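Local coordinates for protein UDP-N-acetylglucosamine 2-epimerase (Methanocaldococcus jannaschii, PDB 4NES) that probably catalyses the reversible C-2 epimerization of UDP-N-acetylglucosamine to UDP-N-acetylmannosamine, working as a GT-B-fold homodimer that here holds UDP-GlcNAc and UDP, at residues 144-147 with 148-152; 157-160 with 161-165. All blocks are in the same frame, centred on the assembly; numbering follows the deposited sequence.

Interaction 1 (144-147 with 148-152)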
loop_
_atom_site.group_PDB
_atom_site.type_symbol
_atom_site.label_atom_id
_atom_site.label_comp_id
_atom_site.label_asym_id
_atom_site.label_seq_id
_atom_site.Cartn_x
_atom_site.Cartn_y
_atom_site.Cartn_z
ATOM N N PHE A 144 -3.415 12.226 11.308
ATOM C CA PHE A 144 -3.073 12.971 12.508
ATOM C C PHE A 144 -1.571 13.186 12.536
ATOM O O PHE A 144 -0.811 12.334 12.988
ATOM C CB PHE A 144 -3.591 12.236 13.747
ATOM C CG PHE A 144 -5.085 12.140 13.783
ATOM C CD1 PHE A 144 -5.847 13.291 13.903
ATOM C CD2 PHE A 144 -5.733 10.916 13.653
ATOM C CE1 PHE A 144 -7.230 13.230 13.927
ATOM C CE2 PHE A 144 -7.116 10.844 13.683
ATOM C CZ PHE A 144 -7.867 12.002 13.814
ATOM N N ALA A 145 -1.160 14.343 12.025
ATOM C CA ALA A 145 0.245 14.688 11.871
ATOM C C ALA A 145 0.786 15.296 13.158
ATOM O O ALA A 145 0.090 16.052 13.844
ATOM C CB ALA A 145 0.417 15.656 10.706
ATOM N N PRO A 146 2.029 14.957 13.522
ATOM C CA PRO A 146 2.526 15.498 14.797
ATOM C C PRO A 146 3.048 16.924 14.666
ATOM O O PRO A 146 3.070 17.652 15.664
ATOM C CB PRO A 146 3.669 14.546 15.158
ATOM C CG PRO A 146 4.147 14.047 13.817
ATOM C CD PRO A 146 2.901 13.900 12.986
ATOM N N THR A 147 3.449 17.325 13.465
ATOM C CA THR A 147 4.075 18.625 13.247
ATOM C C THR A 147 3.694 19.194 11.890
ATOM O O THR A 147 3.172 18.488 11.021
ATOM C CB THR A 147 5.613 18.518 13.223
ATOM O OG1 THR A 147 6.006 17.690 12.119
ATOM C CG2 THR A 147 6.160 17.935 14.510
ATOM N N GLU A 148 4.009 20.468 11.692
ATOM C CA GLU A 148 3.802 21.107 10.403
ATOM C C GLU A 148 4.684 20.515 9.307
ATOM O O GLU A 148 4.266 20.465 8.154
ATOM C CB GLU A 148 4.009 22.618 10.513
ATOM C CG GLU A 148 3.021 23.302 11.455
ATOM C CD GLU A 148 1.594 23.345 10.919
ATOM O OE1 GLU A 148 1.377 23.069 9.720
ATOM O OE2 GLU A 148 0.688 23.678 11.703
ATOM N N ILE A 149 5.883 20.052 9.664
ATOM C CA ILE A 149 6.750 19.340 8.716
ATOM C C ILE A 149 6.039 18.114 8.146
ATOM O O ILE A 149 6.031 17.886 6.935
ATOM C CB ILE A 149 8.076 18.900 9.366
ATOM C CG1 ILE A 149 8.948 20.125 9.654
ATOM C CG2 ILE A 149 8.805 17.896 8.481
ATOM C CD1 ILE A 149 9.174 21.003 8.449
ATOM N N ALA A 150 5.421 17.335 9.025
ATOM C CA ALA A 150 4.675 16.155 8.619
ATOM C C ALA A 150 3.489 16.534 7.734
ATOM O O ALA A 150 3.233 15.885 6.713
ATOM C CB ALA A 150 4.215 15.376 9.845
ATOM N N LYS A 151 2.760 17.589 8.102
ATOM C CA LYS A 151 1.661 18.063 7.258
ATOM C C LYS A 151 2.165 18.437 5.871
ATOM O O LYS A 151 1.564 18.075 4.860
ATOM C CB LYS A 151 0.943 19.253 7.895
ATOM C CG LYS A 151 -0.010 19.935 6.925
ATOM C CD LYS A 151 -0.934 20.897 7.631
ATOM C CE LYS A 151 -1.866 21.581 6.628
ATOM N NZ LYS A 151 -2.827 22.499 7.313
ATOM N N ASN A 152 3.278 19.153 5.821
ATOM C CA ASN A 152 3.836 19.555 4.537
ATOM C C ASN A 152 4.290 18.360 3.699
ATOM O O ASN A 152 4.135 18.365 2.472
ATOM C CB ASN A 152 4.949 20.586 4.730
ATOM C CG ASN A 152 4.409 21.941 5.131
ATOM O OD1 ASN A 152 3.269 22.277 4.821
ATOM N ND2 ASN A 152 5.224 22.726 5.819
#
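After strand 142-145 ends at A145, the chain passes P146 and is nearly extended at T147 before helix 148-156 begins at E148, so the carbonyl of T147 is met by the amide of K151, with 3.1 Å between T147 O and K151 N. This is the strand-to-helix turn of a beta-alpha-beta unit in the parallel sheet of one GT-B domain, and T147 is the N-cap of helix 148-156. Its hydroxyl oxygen lies between the backbone N and the carbonyl carbon (chi1 63°), a rotation that swings OG1 back over the first helical turn. There it accepts the amide of A150 in a nearly straight bond: OG1 to A150 N is 3.2 Å, and the N-H...O angle is 165°. The side-chain oxygen thus takes up an amide of the first turn, while T147 O receives the next amide, that of K151, as the first i to i+4 bond of the helix. The same hydroxyl rests against the CB of I149.

Alongside the cap, the methyl of A150 is directed back at the chain leading in. P146 meets it through CD, 3.7 Å from A150 CB, and the methyl of A145, the last strand residue, stands 3.9 Å from the same A150 CB. Both spacings are van der Waals contacts, so A150 CB is met by apolar carbons of the two residues before T147. P146 also touches L120 and N169, and T147 touches E313 of helix 313-316. The methyl of A150 additionally lies 3.5 Å from T147 O.

Interaction 2 (157-160 with 161-165)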
loop_
_atom_site.group_PDB
_atom_site.type_symbol
_atom_site.label_atom_id
_atom_site.label_comp_id
_atom_site.label_asym_id
_atom_site.label_seq_id
_atom_site.Cartn_x
_atom_site.Cartn_y
_atom_site.Cartn_z
ATOM N N GLU A 157 2.721 15.164 -1.248
ATOM C CA GLU A 157 2.305 13.915 -1.884
ATOM C C GLU A 157 0.847 13.971 -2.340
ATOM O O GLU A 157 0.242 12.939 -2.644
ATOM C CB GLU A 157 2.556 12.719 -0.957
ATOM C CG GLU A 157 4.032 12.513 -0.660
ATOM C CD GLU A 157 4.302 11.426 0.362
ATOM O OE1 GLU A 157 3.381 10.647 0.696
ATOM O OE2 GLU A 157 5.462 11.347 0.827
ATOM N N GLY A 158 0.297 15.183 -2.382
ATOM C CA GLY A 158 -0.998 15.416 -2.997
ATOM C C GLY A 158 -2.201 15.065 -2.149
ATOM O O GLY A 158 -3.320 15.049 -2.646
ATOM N N ILE A 159 -1.987 14.790 -0.869
ATOM C CA ILE A 159 -3.093 14.452 0.017
ATOM C C ILE A 159 -3.892 15.711 0.327
ATOM O O ILE A 159 -3.327 16.785 0.524
ATOM C CB ILE A 159 -2.572 13.765 1.294
ATOM C CG1 ILE A 159 -2.111 12.346 0.945
ATOM C CG2 ILE A 159 -3.638 13.710 2.394
ATOM C CD1 ILE A 159 -1.164 11.753 1.944
ATOM N N GLU A 160 -5.214 15.579 0.333
ATOM C CA GLU A 160 -6.101 16.718 0.525
ATOM C C GLU A 160 -5.971 17.318 1.925
ATOM O O GLU A 160 -5.959 16.595 2.937
ATOM C CB GLU A 160 -7.548 16.310 0.246
ATOM C CG GLU A 160 -7.824 14.817 0.389
ATOM C CD GLU A 160 -7.333 13.961 -0.787
ATOM O OE1 GLU A 160 -7.840 14.126 -1.917
ATOM O OE2 GLU A 160 -6.442 13.111 -0.577
ATOM N N GLU A 161 -5.872 18.642 1.983
ATOM C CA GLU A 161 -5.625 19.315 3.244
ATOM C C GLU A 161 -6.712 19.047 4.280
ATOM O O GLU A 161 -6.427 19.010 5.482
ATOM C CB GLU A 161 -5.439 20.823 3.044
ATOM C CG GLU A 161 -4.953 21.533 4.306
ATOM C CD GLU A 161 -4.451 22.936 4.053
ATOM O OE1 GLU A 161 -4.429 23.357 2.878
ATOM O OE2 GLU A 161 -4.077 23.619 5.032
ATOM N N ASN A 162 -7.953 18.849 3.841
ATOM C CA ASN A 162 -9.032 18.666 4.813
ATOM C C ASN A 162 -8.982 17.336 5.568
ATOM O O ASN A 162 -9.705 17.152 6.551
ATOM C CB ASN A 162 -10.422 18.931 4.206
ATOM C CG ASN A 162 -10.797 17.949 3.116
ATOM O OD1 ASN A 162 -10.053 17.020 2.802
ATOM N ND2 ASN A 162 -11.975 18.148 2.533
ATOM N N LYS A 163 -8.108 16.435 5.125
ATOM C CA LYS A 163 -7.878 15.166 5.808
ATOM C C LYS A 163 -6.811 15.271 6.898
ATOM O O LYS A 163 -6.657 14.355 7.709
ATOM C CB LYS A 163 -7.400 14.110 4.816
ATOM C CG LYS A 163 -8.409 13.597 3.799
ATOM C CD LYS A 163 -7.746 12.485 2.987
ATOM C CE LYS A 163 -8.744 11.625 2.235
ATOM N NZ LYS A 163 -9.571 12.399 1.275
ATOM N N ILE A 164 -6.063 16.368 6.893
ATOM C CA ILE A 164 -4.867 16.495 7.729
ATOM C C ILE A 164 -5.113 17.377 8.946
ATOM O O ILE A 164 -5.614 18.497 8.823
ATOM C CB ILE A 164 -3.696 17.091 6.924
ATOM C CG1 ILE A 164 -3.481 16.314 5.629
ATOM C CG2 ILE A 164 -2.414 17.077 7.754
ATOM C CD1 ILE A 164 -2.533 17.025 4.680
ATOM N N PHE A 165 -4.752 16.860 10.116
ATOM C CA PHE A 165 -4.871 17.591 11.371
ATOM C C PHE A 165 -3.533 17.535 12.075
ATOM O O PHE A 165 -3.035 16.444 12.352
ATOM C CB PHE A 165 -5.944 16.942 12.253
ATOM C CG PHE A 165 -7.292 16.876 11.605
ATOM C CD1 PHE A 165 -7.629 15.823 10.760
ATOM C CD2 PHE A 165 -8.215 17.885 11.819
ATOM C CE1 PHE A 165 -8.887 15.784 10.146
ATOM C CE2 PHE A 165 -9.467 17.846 11.219
ATOM C CZ PHE A 165 -9.797 16.802 10.387
#
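An off-rotamer chi1 of 23° at E160, followed by a bend at chi2 (-77°), lays its chain alongside that of K163, whose own bend at chi4 (59°) folds the ammonium back over it. The two run side by side in the same direction, and their closest approach is K163 NZ to E160 CG, at 3.1 Å. The methylenes touch as well, with E160 CG 3.5 Å from K163 CD. The charges meet more loosely, since E160 OE2 lies 3.7 Å from K163 NZ, a long salt bridge. N162 adds its amide oxygen, OD1, 3.6 Å from E160 CB.

A backbone bond joins the same two residues, three apart on one turn. Residues 161-163 form a short 3-10 turn between the end of helix 148-156 and strand 164-166, and K163 N donates to E160 O at 3.1 Å. Upstream, G158 has positive phi and is the C-prime residue of the Schellman motif that ends the helix, with I159 N bonded to L154 O.

On the buried side, I159 and I164 cross at about a right angle, with I159 CG2 4.2 Å from I164 CG1. Both also pack on L154 of the helix. I164 CG1 reaches E160 O as well, at 3.7 Å.

Interaction 1 opens helix 148-156 and interaction 2 follows its end, so the two bracket the helical arm of one beta-alpha-beta crossover, their centres about 10 Å apart. They also meet directly. K151 NZ forms a salt bridge with E161 OE2 at 2.8 Å, tying the first turn of the helix to the 3-10 turn, while K151 CG packs on I164 CG2 at 3.8 Å. Beside them, strands 142-145 and 164-166 are neighbours in the sheet, where A145 N probably bonds to F165 O at 2.8 Å. Neither interaction belongs to the nucleotide pocket: the side chain of P146, in interaction 1, is about 13 Å from a bound UDP.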